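Local coordinates for protein TRAP dicarboxylate transporter, DctP subunit (Sulfurospirillum deleyianum, PDB 4OVS) that binds succinate and probably delivers it, as a periplasmic solute-binding protein, to a TRAP transporter for uptake, at residues D114-Y117 with K118-G122; E161-G165 with Q166-I170. All blocks are in the same frame, centred on the assembly; numbering follows the deposited sequence.

Contact 1 of 2, residues D114-Y117 with K118-G122; sequences DHLY and KVLDG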
# COMPACT_ATOMS: atom_id res chain seq x y z
N ASP A 114 -0.12 0.61 16.70
CA ASP A 114 -0.30 -0.41 17.71
C ASP A 114 -1.56 -1.21 17.36
O ASP A 114 -1.57 -2.43 17.38
CB ASP A 114 -0.42 0.26 19.09
CG ASP A 114 -0.75 -0.73 20.20
OD1 ASP A 114 0.17 -1.43 20.68
OD2 ASP A 114 -1.94 -0.78 20.59
N HIS A 115 -2.63 -0.49 17.06
CA HIS A 115 -3.88 -1.13 16.66
C HIS A 115 -3.65 -2.02 15.44
O HIS A 115 -3.98 -3.20 15.45
CB HIS A 115 -4.94 -0.08 16.36
CG HIS A 115 -6.29 -0.67 16.07
ND1 HIS A 115 -7.21 -0.07 15.23
CD2 HIS A 115 -6.86 -1.82 16.49
CE1 HIS A 115 -8.30 -0.82 15.17
NE2 HIS A 115 -8.11 -1.88 15.94
N LEU A 116 -3.05 -1.44 14.39
CA LEU A 116 -2.79 -2.13 13.13
C LEU A 116 -2.11 -3.48 13.30
O LEU A 116 -2.55 -4.52 12.80
CB LEU A 116 -1.88 -1.24 12.27
CG LEU A 116 -1.47 -1.80 10.90
CD1 LEU A 116 -2.66 -1.72 10.01
CD2 LEU A 116 -0.30 -1.05 10.23
N TYR A 117 -0.99 -3.47 13.99
CA TYR A 117 -0.21 -4.69 14.09
C TYR A 117 -0.94 -5.79 14.91
O TYR A 117 -0.80 -6.98 14.62
CB TYR A 117 1.17 -4.38 14.66
CG TYR A 117 2.12 -3.83 13.64
CD1 TYR A 117 2.43 -4.55 12.50
CD2 TYR A 117 2.70 -2.57 13.79
CE1 TYR A 117 3.30 -4.05 11.55
CE2 TYR A 117 3.58 -2.07 12.84
CZ TYR A 117 3.87 -2.81 11.74
OH TYR A 117 4.72 -2.31 10.79
N LYS A 118 -1.73 -5.38 15.91
CA LYS A 118 -2.55 -6.33 16.65
C LYS A 118 -3.59 -6.97 15.73
O LYS A 118 -3.96 -8.11 15.92
CB LYS A 118 -3.25 -5.65 17.82
CG LYS A 118 -2.34 -5.39 19.04
CD LYS A 118 -3.12 -4.80 20.21
CE LYS A 118 -2.19 -4.20 21.29
NZ LYS A 118 -2.88 -3.40 22.35
N VAL A 119 -4.07 -6.22 14.75
CA VAL A 119 -4.99 -6.80 13.79
C VAL A 119 -4.27 -7.70 12.79
O VAL A 119 -4.63 -8.89 12.62
CB VAL A 119 -5.80 -5.72 13.08
CG1 VAL A 119 -6.58 -6.30 11.92
CG2 VAL A 119 -6.71 -5.08 14.05
N LEU A 120 -3.24 -7.17 12.17
CA LEU A 120 -2.51 -7.88 11.12
C LEU A 120 -1.86 -9.16 11.62
O LEU A 120 -1.92 -10.17 10.94
CB LEU A 120 -1.45 -7.00 10.45
CG LEU A 120 -1.96 -5.79 9.67
CD1 LEU A 120 -0.81 -5.05 8.94
CD2 LEU A 120 -3.07 -6.16 8.72
N ASP A 121 -1.23 -9.14 12.80
CA ASP A 121 -0.59 -10.36 13.26
C ASP A 121 -1.50 -11.17 14.20
O ASP A 121 -1.01 -11.99 14.96
CB ASP A 121 0.74 -10.08 13.95
CG ASP A 121 1.75 -9.39 13.05
OD1 ASP A 121 1.79 -9.67 11.84
OD2 ASP A 121 2.50 -8.52 13.57
N GLY A 122 -2.81 -10.95 14.12
CA GLY A 122 -3.77 -11.61 14.99
C GLY A 122 -4.84 -12.29 14.16
O GLY A 122 -4.63 -12.61 12.98
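Leu120 N bonds to Leu116 O (2.8 Å) nearly straight, at 174°, and the same i to i+4 ladder of the last turns of helix 113-120 runs on to Asp121 N and Tyr117 O at 2.9 Å. Asp121 is the first residue to leave helical geometry, and Gly122, whose N reaches back to Val119 O, is the N-cap of the next helix, 123-134. On the outer face Lys118 stretches back along the helix, extended beyond CG, and sets NZ 3.3 Å from Asp114 OD2 in a weak salt bridge; the ammonium also pairs with the C-terminal carboxylate of Lys332. On the buried side a chi1 of 179° swings Leu116 CG to the carbonyl side, where it meets Leu120 CD1 at 3.9 Å. Leu116 packs on Phe110, and Leu120 on Phe104 and on Tyr142 of strand 137-152. The His115 ring has Val119 CG2 at 4.0 Å from NE2, while both ring nitrogens bond elsewhere, NE2 to Val328 O and ND1 to Arg111 N, which probably fixes the ring's rotation. Tyr117 and Asp121 run alongside each other and point the same way, ring and carboxylate planes 24° apart; Asp121 OD2, salt-bridged to Arg268, comes within 4.1 Å of Tyr117 CD1.

Contact 2 of 2, residues E161-G165 with Q166-I170; sequences EDAAG and QKFRI
Gln166 reaches back alongside the turn and donates from NE2 to Asp162 O at 2.8 Å, a bent bond of 138° whose acceptor lies 22° out of the amide plane. Its backbone N meanwhile bonds to Ala163 O (3.1 Å), closing the turn. With CG beside its own backbone N (chi1 -68°), the side chain runs back past Ala163 O, 3.3 Å from Gln166 CB, before reaching Asp162. At the other end of the amide, OE1 is hydrogen-bonded to Ser152 OG, so both polar ends of this buried group have partners. With an alanine here, Asp162 O and Ser152 OG would probably lose their amide partner, and a gap would open next to Asp162 and the loop residue Ile157. Asp162 OD2 instead accepts hydrogen bonds from the backbone N-H groups of Leu158 and Leu159. Farther along, the Phe168 ring presents its edge to Ala163 O, with CE2 at 4.1 Å, and stacks on Phe180 of helix 174-181. Gly165 takes a positive phi, where a CB would press on the preceding carbonyl O. This is a type II beta turn, Ala163 to Gln166, joining helix 160-163 to strand 167-170, which carries the succinate-binding Arg169.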
# COMPACT_ATOMS: atom_id res chain seq x y z
N GLU A 161 -15.80 19.57 2.36
CA GLU A 161 -16.25 20.59 1.45
C GLU A 161 -15.24 20.89 0.33
O GLU A 161 -15.62 21.10 -0.81
CB GLU A 161 -16.52 21.84 2.28
CG GLU A 161 -17.03 23.01 1.53
CD GLU A 161 -16.76 24.33 2.25
OE1 GLU A 161 -16.21 24.28 3.38
OE2 GLU A 161 -17.08 25.40 1.68
N ASP A 162 -13.96 20.88 0.66
CA ASP A 162 -12.93 21.30 -0.30
C ASP A 162 -12.62 20.25 -1.37
O ASP A 162 -12.15 20.57 -2.48
CB ASP A 162 -11.66 21.65 0.45
CG ASP A 162 -11.86 22.79 1.40
OD1 ASP A 162 -12.70 23.66 1.07
OD2 ASP A 162 -11.21 22.81 2.47
N ALA A 163 -12.88 19.00 -1.02
CA ALA A 163 -12.60 17.91 -1.93
C ALA A 163 -13.66 17.87 -3.02
O ALA A 163 -13.44 17.30 -4.09
CB ALA A 163 -12.58 16.60 -1.16
N ALA A 164 -14.81 18.47 -2.75
CA ALA A 164 -15.95 18.35 -3.67
C ALA A 164 -15.66 18.96 -5.06
O ALA A 164 -15.19 20.09 -5.18
CB ALA A 164 -17.17 18.99 -3.06
N GLY A 165 -15.92 18.20 -6.11
CA GLY A 165 -15.75 18.72 -7.46
C GLY A 165 -14.38 18.42 -8.01
O GLY A 165 -14.09 18.75 -9.16
N GLN A 166 -13.54 17.79 -7.20
CA GLN A 166 -12.18 17.47 -7.62
C GLN A 166 -12.03 16.00 -8.06
O GLN A 166 -12.64 15.10 -7.49
CB GLN A 166 -11.19 17.76 -6.49
CG GLN A 166 -11.03 19.25 -6.15
CD GLN A 166 -9.80 19.50 -5.31
OE1 GLN A 166 -8.70 19.03 -5.62
NE2 GLN A 166 -9.97 20.23 -4.22
N LYS A 167 -11.20 15.79 -9.08
CA LYS A 167 -10.87 14.45 -9.54
C LYS A 167 -9.67 13.88 -8.77
O LYS A 167 -8.61 14.51 -8.67
CB LYS A 167 -10.53 14.46 -11.04
CG LYS A 167 -11.69 14.76 -11.97
CD LYS A 167 -11.42 14.15 -13.35
CE LYS A 167 -12.57 14.32 -14.35
NZ LYS A 167 -12.82 13.06 -15.12
N PHE A 168 -9.83 12.67 -8.24
CA PHE A 168 -8.76 12.03 -7.50
C PHE A 168 -8.41 10.70 -8.12
O PHE A 168 -9.30 9.92 -8.45
CB PHE A 168 -9.17 11.81 -6.04
CG PHE A 168 -9.09 13.05 -5.18
CD1 PHE A 168 -7.92 13.35 -4.48
CD2 PHE A 168 -10.18 13.88 -5.03
CE1 PHE A 168 -7.83 14.46 -3.69
CE2 PHE A 168 -10.10 15.01 -4.23
CZ PHE A 168 -8.92 15.29 -3.55
N ARG A 169 -7.12 10.43 -8.30
CA ARG A 169 -6.69 9.06 -8.56
C ARG A 169 -6.96 8.18 -7.33
O ARG A 169 -6.75 8.61 -6.20
CB ARG A 169 -5.19 9.03 -8.87
CG ARG A 169 -4.66 7.67 -9.31
CD ARG A 169 -4.06 6.94 -8.13
NE ARG A 169 -3.71 5.56 -8.41
CZ ARG A 169 -2.92 4.83 -7.63
NH1 ARG A 169 -2.38 5.39 -6.54
NH2 ARG A 169 -2.66 3.54 -7.92
N ILE A 170 -7.42 6.96 -7.55
CA ILE A 170 -7.47 5.93 -6.50
C ILE A 170 -6.92 4.61 -7.01
O ILE A 170 -6.87 4.36 -8.21
CB ILE A 170 -8.89 5.63 -6.06
CG1 ILE A 170 -9.77 5.29 -7.26
CG2 ILE A 170 -9.46 6.81 -5.32
CD1 ILE A 170 -11.15 4.74 -6.87

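Contacts 1 and 2 follow one another along the chain, the first closing before the second opens; their centres are about 31 Å apart and their nearest atoms about 18 Å, so neither touches the other. In 114-122 the side chain of Leu116 is about 13 Å from a bound succinate, and that of Leu120 about 8 Å from the side chain of Tyr236, a succinate-binding residue. Contact 2 comes closer through its strand, where Arg169 NH1 hydrogen-bonds the succinate. The side chain of Phe168 remains about 12 Å from the bound succinate. The turn of contact 2 thus leads directly into a binding strand, whereas contact 1 approaches the site no nearer than its leucines.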